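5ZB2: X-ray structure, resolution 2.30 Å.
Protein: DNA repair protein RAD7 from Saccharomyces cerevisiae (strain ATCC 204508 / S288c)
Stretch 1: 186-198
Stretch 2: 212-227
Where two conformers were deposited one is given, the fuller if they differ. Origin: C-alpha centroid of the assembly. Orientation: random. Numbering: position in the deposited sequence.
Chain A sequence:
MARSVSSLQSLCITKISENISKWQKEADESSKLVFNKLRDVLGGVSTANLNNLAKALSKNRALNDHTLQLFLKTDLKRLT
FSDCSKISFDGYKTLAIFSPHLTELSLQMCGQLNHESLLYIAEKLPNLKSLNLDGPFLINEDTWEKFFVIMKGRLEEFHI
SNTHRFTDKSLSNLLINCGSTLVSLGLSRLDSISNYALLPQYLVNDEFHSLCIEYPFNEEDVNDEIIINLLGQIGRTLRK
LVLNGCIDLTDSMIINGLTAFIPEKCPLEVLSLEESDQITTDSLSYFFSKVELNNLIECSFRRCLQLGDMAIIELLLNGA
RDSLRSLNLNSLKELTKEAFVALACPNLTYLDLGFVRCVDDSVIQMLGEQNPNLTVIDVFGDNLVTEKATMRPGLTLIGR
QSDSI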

# COMPACT_ATOMS: atom_id res chain seq x y z
N GLY A 186 -9.82 23.10 16.63
CA GLY A 186 -11.21 22.77 16.42
C GLY A 186 -11.61 21.47 17.08
O GLY A 186 -10.93 20.45 16.93
N LEU A 187 -12.72 21.49 17.81
CA LEU A 187 -13.25 20.32 18.50
C LEU A 187 -14.75 20.29 18.26
O LEU A 187 -15.48 21.11 18.82
N SER A 188 -15.21 19.35 17.44
CA SER A 188 -16.61 19.33 17.00
C SER A 188 -17.16 17.92 17.07
O SER A 188 -16.63 17.01 16.42
N ARG A 189 -18.23 17.74 17.84
CA ARG A 189 -18.95 16.47 17.90
C ARG A 189 -18.01 15.33 18.31
O ARG A 189 -17.87 14.32 17.63
N LEU A 190 -17.37 15.53 19.46
CA LEU A 190 -16.45 14.56 20.05
C LEU A 190 -17.10 14.03 21.33
O LEU A 190 -16.99 14.66 22.39
N ASP A 191 -17.76 12.88 21.23
CA ASP A 191 -18.63 12.41 22.30
C ASP A 191 -17.88 12.04 23.57
O ASP A 191 -18.49 12.02 24.64
N SER A 192 -16.58 11.75 23.48
CA SER A 192 -15.80 11.31 24.62
C SER A 192 -15.01 12.44 25.28
O SER A 192 -14.29 12.19 26.25
N ILE A 193 -15.12 13.66 24.77
CA ILE A 193 -14.35 14.78 25.29
C ILE A 193 -15.16 15.46 26.39
O ILE A 193 -16.33 15.80 26.19
N SER A 194 -14.52 15.66 27.54
CA SER A 194 -15.12 16.43 28.63
C SER A 194 -14.18 17.43 29.28
O SER A 194 -14.66 18.32 29.98
N ASN A 195 -12.87 17.32 29.07
CA ASN A 195 -11.89 18.17 29.75
C ASN A 195 -11.59 19.45 28.97
O ASN A 195 -10.44 19.81 28.73
N TYR A 196 -12.65 20.17 28.58
CA TYR A 196 -12.47 21.46 27.94
C TYR A 196 -11.77 22.46 28.86
O TYR A 196 -11.22 23.45 28.38
N ALA A 197 -11.79 22.20 30.17
CA ALA A 197 -11.16 23.10 31.13
C ALA A 197 -9.64 23.15 30.99
O ALA A 197 -9.02 24.06 31.54
N LEU A 198 -9.03 22.20 30.28
CA LEU A 198 -7.59 22.21 30.10
C LEU A 198 -7.13 23.22 29.05
O LEU A 198 -5.94 23.56 29.02
N CYS A 212 -12.64 26.76 17.63
CA CYS A 212 -13.92 26.18 17.23
C CYS A 212 -14.29 25.08 18.22
O CYS A 212 -13.50 24.15 18.44
N ILE A 213 -15.47 25.20 18.81
CA ILE A 213 -16.01 24.18 19.72
C ILE A 213 -17.47 23.98 19.36
O ILE A 213 -18.25 24.94 19.37
N GLU A 214 -17.85 22.74 19.04
CA GLU A 214 -19.21 22.47 18.60
C GLU A 214 -19.76 21.22 19.28
O GLU A 214 -19.08 20.19 19.34
N TYR A 215 -21.00 21.32 19.77
CA TYR A 215 -21.79 20.20 20.26
C TYR A 215 -21.02 19.32 21.23
O TYR A 215 -20.75 18.15 20.94
N PRO A 216 -20.66 19.83 22.40
CA PRO A 216 -20.10 18.97 23.45
C PRO A 216 -21.14 17.96 23.91
O PRO A 216 -22.34 18.24 23.95
N PHE A 217 -20.66 16.76 24.28
CA PHE A 217 -21.57 15.69 24.67
C PHE A 217 -22.34 16.06 25.93
O PHE A 217 -23.57 15.96 25.97
N ASN A 218 -21.63 16.48 26.98
CA ASN A 218 -22.25 17.01 28.18
C ASN A 218 -22.07 18.53 28.16
O ASN A 218 -20.95 19.03 28.30
N GLU A 219 -23.18 19.25 27.99
CA GLU A 219 -23.11 20.67 27.69
C GLU A 219 -22.50 21.47 28.84
O GLU A 219 -21.89 22.52 28.61
N GLU A 220 -22.64 20.99 30.08
CA GLU A 220 -22.06 21.70 31.21
C GLU A 220 -20.53 21.67 31.21
O GLU A 220 -19.92 22.44 31.96
N ASP A 221 -19.91 20.81 30.40
CA ASP A 221 -18.46 20.77 30.29
C ASP A 221 -17.88 21.96 29.54
O ASP A 221 -16.66 22.16 29.56
N VAL A 222 -18.71 22.74 28.86
CA VAL A 222 -18.29 23.99 28.22
C VAL A 222 -19.10 25.10 28.88
O VAL A 222 -20.17 25.48 28.40
N ASN A 223 -18.60 25.62 30.00
CA ASN A 223 -19.35 26.59 30.80
C ASN A 223 -18.72 27.97 30.70
O ASN A 223 -17.63 28.15 30.14
N ASP A 224 -19.43 28.96 31.24
CA ASP A 224 -18.98 30.34 31.17
C ASP A 224 -17.56 30.49 31.70
O ASP A 224 -16.72 31.14 31.07
N GLU A 225 -17.28 29.88 32.85
CA GLU A 225 -15.98 30.05 33.49
C GLU A 225 -14.84 29.64 32.56
O GLU A 225 -13.82 30.32 32.47
N ILE A 226 -15.01 28.52 31.85
CA ILE A 226 -13.95 28.03 30.97
C ILE A 226 -13.75 28.98 29.79
O ILE A 226 -12.61 29.29 29.41
N ILE A 227 -14.84 29.46 29.19
CA ILE A 227 -14.72 30.32 28.02
C ILE A 227 -14.17 31.68 28.40
O ILE A 227 -13.42 32.30 27.63

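Stretch 2 enters as a strand, 212-214, parallel to strand 186-188 and bridged in register, so paired side chains share a face. Cys 212 (chi1 m) lies on the same face as Ser 188 and Glu 214; its direct partner, Gly 186, offers no side chain. Ile 213 (m, t) emerges on the other face with Leu 187 (m, t), and its CG2 sits 3.9 Å from Tyr 196 CE1, the first contact to the residue with the most area covered by the other stretch. Glu 214 (m, t, chi3 87°) carries its carboxylate out from the sheet face it shares with Ser 188 (chi1 t), with Glu 214 OE2 3.2 Å from Ser 188 OG. Water 2 sits between Glu 214 O (3.0 Å), Leu 190 N (2.8 Å) and Tyr 196 OH (3.1 Å).

Where the strands end, Arg 189 and Tyr 215 both adopt positive phi, and their side chains meet: the extended Arg 189 (m, t, t) lays its guanidinium flat on the Tyr 215 ring (chi1 m), with Arg 189 CZ 4.3 Å from the ring centroid of Tyr 215. Pro 216 places CB 3.9 Å from Tyr 196 CE2. Phe 217 (chi1 t) points toward stretch 1, its CD1 3.7 Å from Asp 191 CG.

Water 1 joins Phe 217 N (2.8 Å) to Tyr 196 OH (2.7 Å), giving the buried phenol a polar partner; water 4 links Asn 218 N (2.8 Å) with Asp 221 OD2 (2.7 Å) and Ile 193 O (2.9 Å). Glu 219 and Glu 220 make no contact with stretch 1. Asp 221 (m) points back in, OD2 3.2 Å from Ser 194 CB, while water 5 bridges Asp 221 O and Ser 194 O.

Val 222 (t) covers one face of the Tyr 196 ring (m, chi2 -85°), CG2 3.6 Å from its centroid. Asn 223 (p) caps the helix, its OD1 accepting from Ile 226 N at 2.9 Å. Ile 226 (m, t) then closes the contact, CD1 3.7 Å from Ala 197 CB.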

# COMPACT_ATOMS: atom_id res chain seq x y z
CB LEU A 187 -12.94 20.37 20.00
CG LEU A 187 -11.46 20.52 20.38
CD1 LEU A 187 -11.30 20.82 21.87
CD2 LEU A 187 -10.69 19.27 20.00
CB SER A 188 -16.73 19.89 15.58
OG SER A 188 -17.98 19.54 15.02
CB ARG A 189 -19.62 16.17 16.55
CG ARG A 189 -20.78 17.10 16.22
CD ARG A 189 -21.56 16.62 15.01
NE ARG A 189 -22.76 17.43 14.77
CZ ARG A 189 -23.93 17.24 15.38
NH1 ARG A 189 -24.08 16.27 16.26
NH2 ARG A 189 -24.95 18.04 15.09
CB LEU A 190 -15.09 15.19 20.29
CG LEU A 190 -14.47 15.85 19.05
CD1 LEU A 190 -13.18 16.57 19.41
CD2 LEU A 190 -14.22 14.82 17.94
CB ASP A 191 -19.44 11.20 21.82
CG ASP A 191 -20.55 11.58 20.84
OD1 ASP A 191 -20.53 12.71 20.30
OD2 ASP A 191 -21.44 10.74 20.61
CB SER A 192 -14.84 10.19 24.20
OG SER A 192 -15.54 9.03 23.79
CB ILE A 193 -14.01 15.77 24.16
CG1 ILE A 193 -13.05 15.13 23.14
CG2 ILE A 193 -13.40 17.06 24.72
CD1 ILE A 193 -11.70 14.71 23.70
CB SER A 194 -15.65 15.49 29.72
OG SER A 194 -14.58 14.92 30.44
CB ASN A 195 -10.61 17.38 29.99
CG ASN A 195 -10.81 16.24 30.97
OD1 ASN A 195 -11.94 15.93 31.35
ND2 ASN A 195 -9.71 15.61 31.38
CB TYR A 196 -13.82 22.02 27.49
CG TYR A 196 -14.50 21.18 26.43
CD1 TYR A 196 -14.20 21.34 25.08
CD2 TYR A 196 -15.44 20.22 26.78
CE1 TYR A 196 -14.82 20.57 24.11
CE2 TYR A 196 -16.06 19.44 25.82
CZ TYR A 196 -15.75 19.62 24.49
OH TYR A 196 -16.38 18.85 23.54
CB ALA A 197 -11.53 22.66 32.55
CB LEU A 198 -7.09 20.82 29.69
CG LEU A 198 -7.31 19.69 30.70
CD1 LEU A 198 -6.89 18.35 30.10
CD2 LEU A 198 -6.54 19.95 31.99
CB CYS A 212 -13.84 25.60 15.81
SG CYS A 212 -13.40 26.80 14.53
CB ILE A 213 -15.87 24.57 21.20
CG1 ILE A 213 -14.41 24.83 21.57
CG2 ILE A 213 -16.47 23.48 22.08
CD1 ILE A 213 -14.18 25.31 23.00
CB GLU A 214 -19.27 22.29 17.08
CG GLU A 214 -18.58 23.38 16.29
CD GLU A 214 -18.80 23.25 14.80
OE1 GLU A 214 -19.81 23.78 14.30
OE2 GLU A 214 -17.96 22.61 14.12
CB TYR A 215 -22.31 19.40 19.06
CG TYR A 215 -22.93 20.32 18.03
CD1 TYR A 215 -24.10 21.00 18.31
CD2 TYR A 215 -22.31 20.55 16.81
CE1 TYR A 215 -24.66 21.86 17.40
CE2 TYR A 215 -22.86 21.42 15.89
CZ TYR A 215 -24.04 22.07 16.19
OH TYR A 215 -24.62 22.94 15.28
CB PRO A 216 -19.73 19.94 24.56
CG PRO A 216 -20.67 21.10 24.36
CD PRO A 216 -20.84 21.22 22.87
CB PHE A 217 -20.79 14.39 24.87
CG PHE A 217 -21.67 13.18 25.01
CD1 PHE A 217 -22.31 12.65 23.91
CD2 PHE A 217 -21.85 12.58 26.25
CE1 PHE A 217 -23.12 11.54 24.04
CE2 PHE A 217 -22.65 11.47 26.38
CZ PHE A 217 -23.30 10.95 25.27
CB ASN A 218 -21.64 16.39 29.44
CG ASN A 218 -21.96 14.91 29.56
OD1 ASN A 218 -23.06 14.47 29.23
ND2 ASN A 218 -20.98 14.14 30.03
CB GLU A 219 -24.51 21.20 27.36
CG GLU A 219 -25.10 20.64 26.05
CD GLU A 219 -25.49 19.18 26.13
OE1 GLU A 219 -25.41 18.49 25.08
OE2 GLU A 219 -25.88 18.72 27.22
CB GLU A 220 -22.59 21.14 32.54
CG GLU A 220 -22.18 19.70 32.87
CD GLU A 220 -22.99 18.66 32.12
OE1 GLU A 220 -23.84 19.04 31.29
OE2 GLU A 220 -22.79 17.46 32.38
CB ASP A 221 -18.02 19.46 29.62
CG ASP A 221 -18.32 18.23 30.46
OD1 ASP A 221 -18.46 18.37 31.70
OD2 ASP A 221 -18.42 17.13 29.89
CB VAL A 222 -18.51 23.97 26.70
CG1 VAL A 222 -18.16 25.33 26.08
CG2 VAL A 222 -17.69 22.85 26.06
CB ASN A 223 -19.42 26.13 32.27
CG ASN A 223 -18.06 25.89 32.88
OD1 ASN A 223 -17.08 26.55 32.54
ND2 ASN A 223 -17.99 24.94 33.80
CB ASP A 224 -19.93 31.24 31.97
CG ASP A 224 -21.32 31.29 31.39
OD1 ASP A 224 -21.44 31.45 30.15
OD2 ASP A 224 -22.29 31.17 32.16
CB GLU A 225 -15.93 29.24 34.79
CG GLU A 225 -14.76 29.61 35.70
CD GLU A 225 -14.75 28.81 36.99
OE1 GLU A 225 -13.66 28.36 37.40
OE2 GLU A 225 -15.83 28.63 37.59
CB ILE A 226 -14.27 26.60 30.49
CG1 ILE A 226 -14.21 25.63 31.67
CG2 ILE A 226 -13.30 26.17 29.38
CD1 ILE A 226 -14.70 24.23 31.37
CB ILE A 227 -16.08 30.45 27.31
CG1 ILE A 227 -16.57 29.07 26.84
CG2 ILE A 227 -16.00 31.43 26.14
CD1 ILE A 227 -15.61 28.33 25.91
O HOH W 1 -17.86 16.68 24.00
O HOH W 2 -17.56 18.00 20.80
O HOH W 3 -20.84 14.97 21.38
O HOH W 4 -18.87 16.50 27.32
O HOH W 5 -14.62 21.01 31.22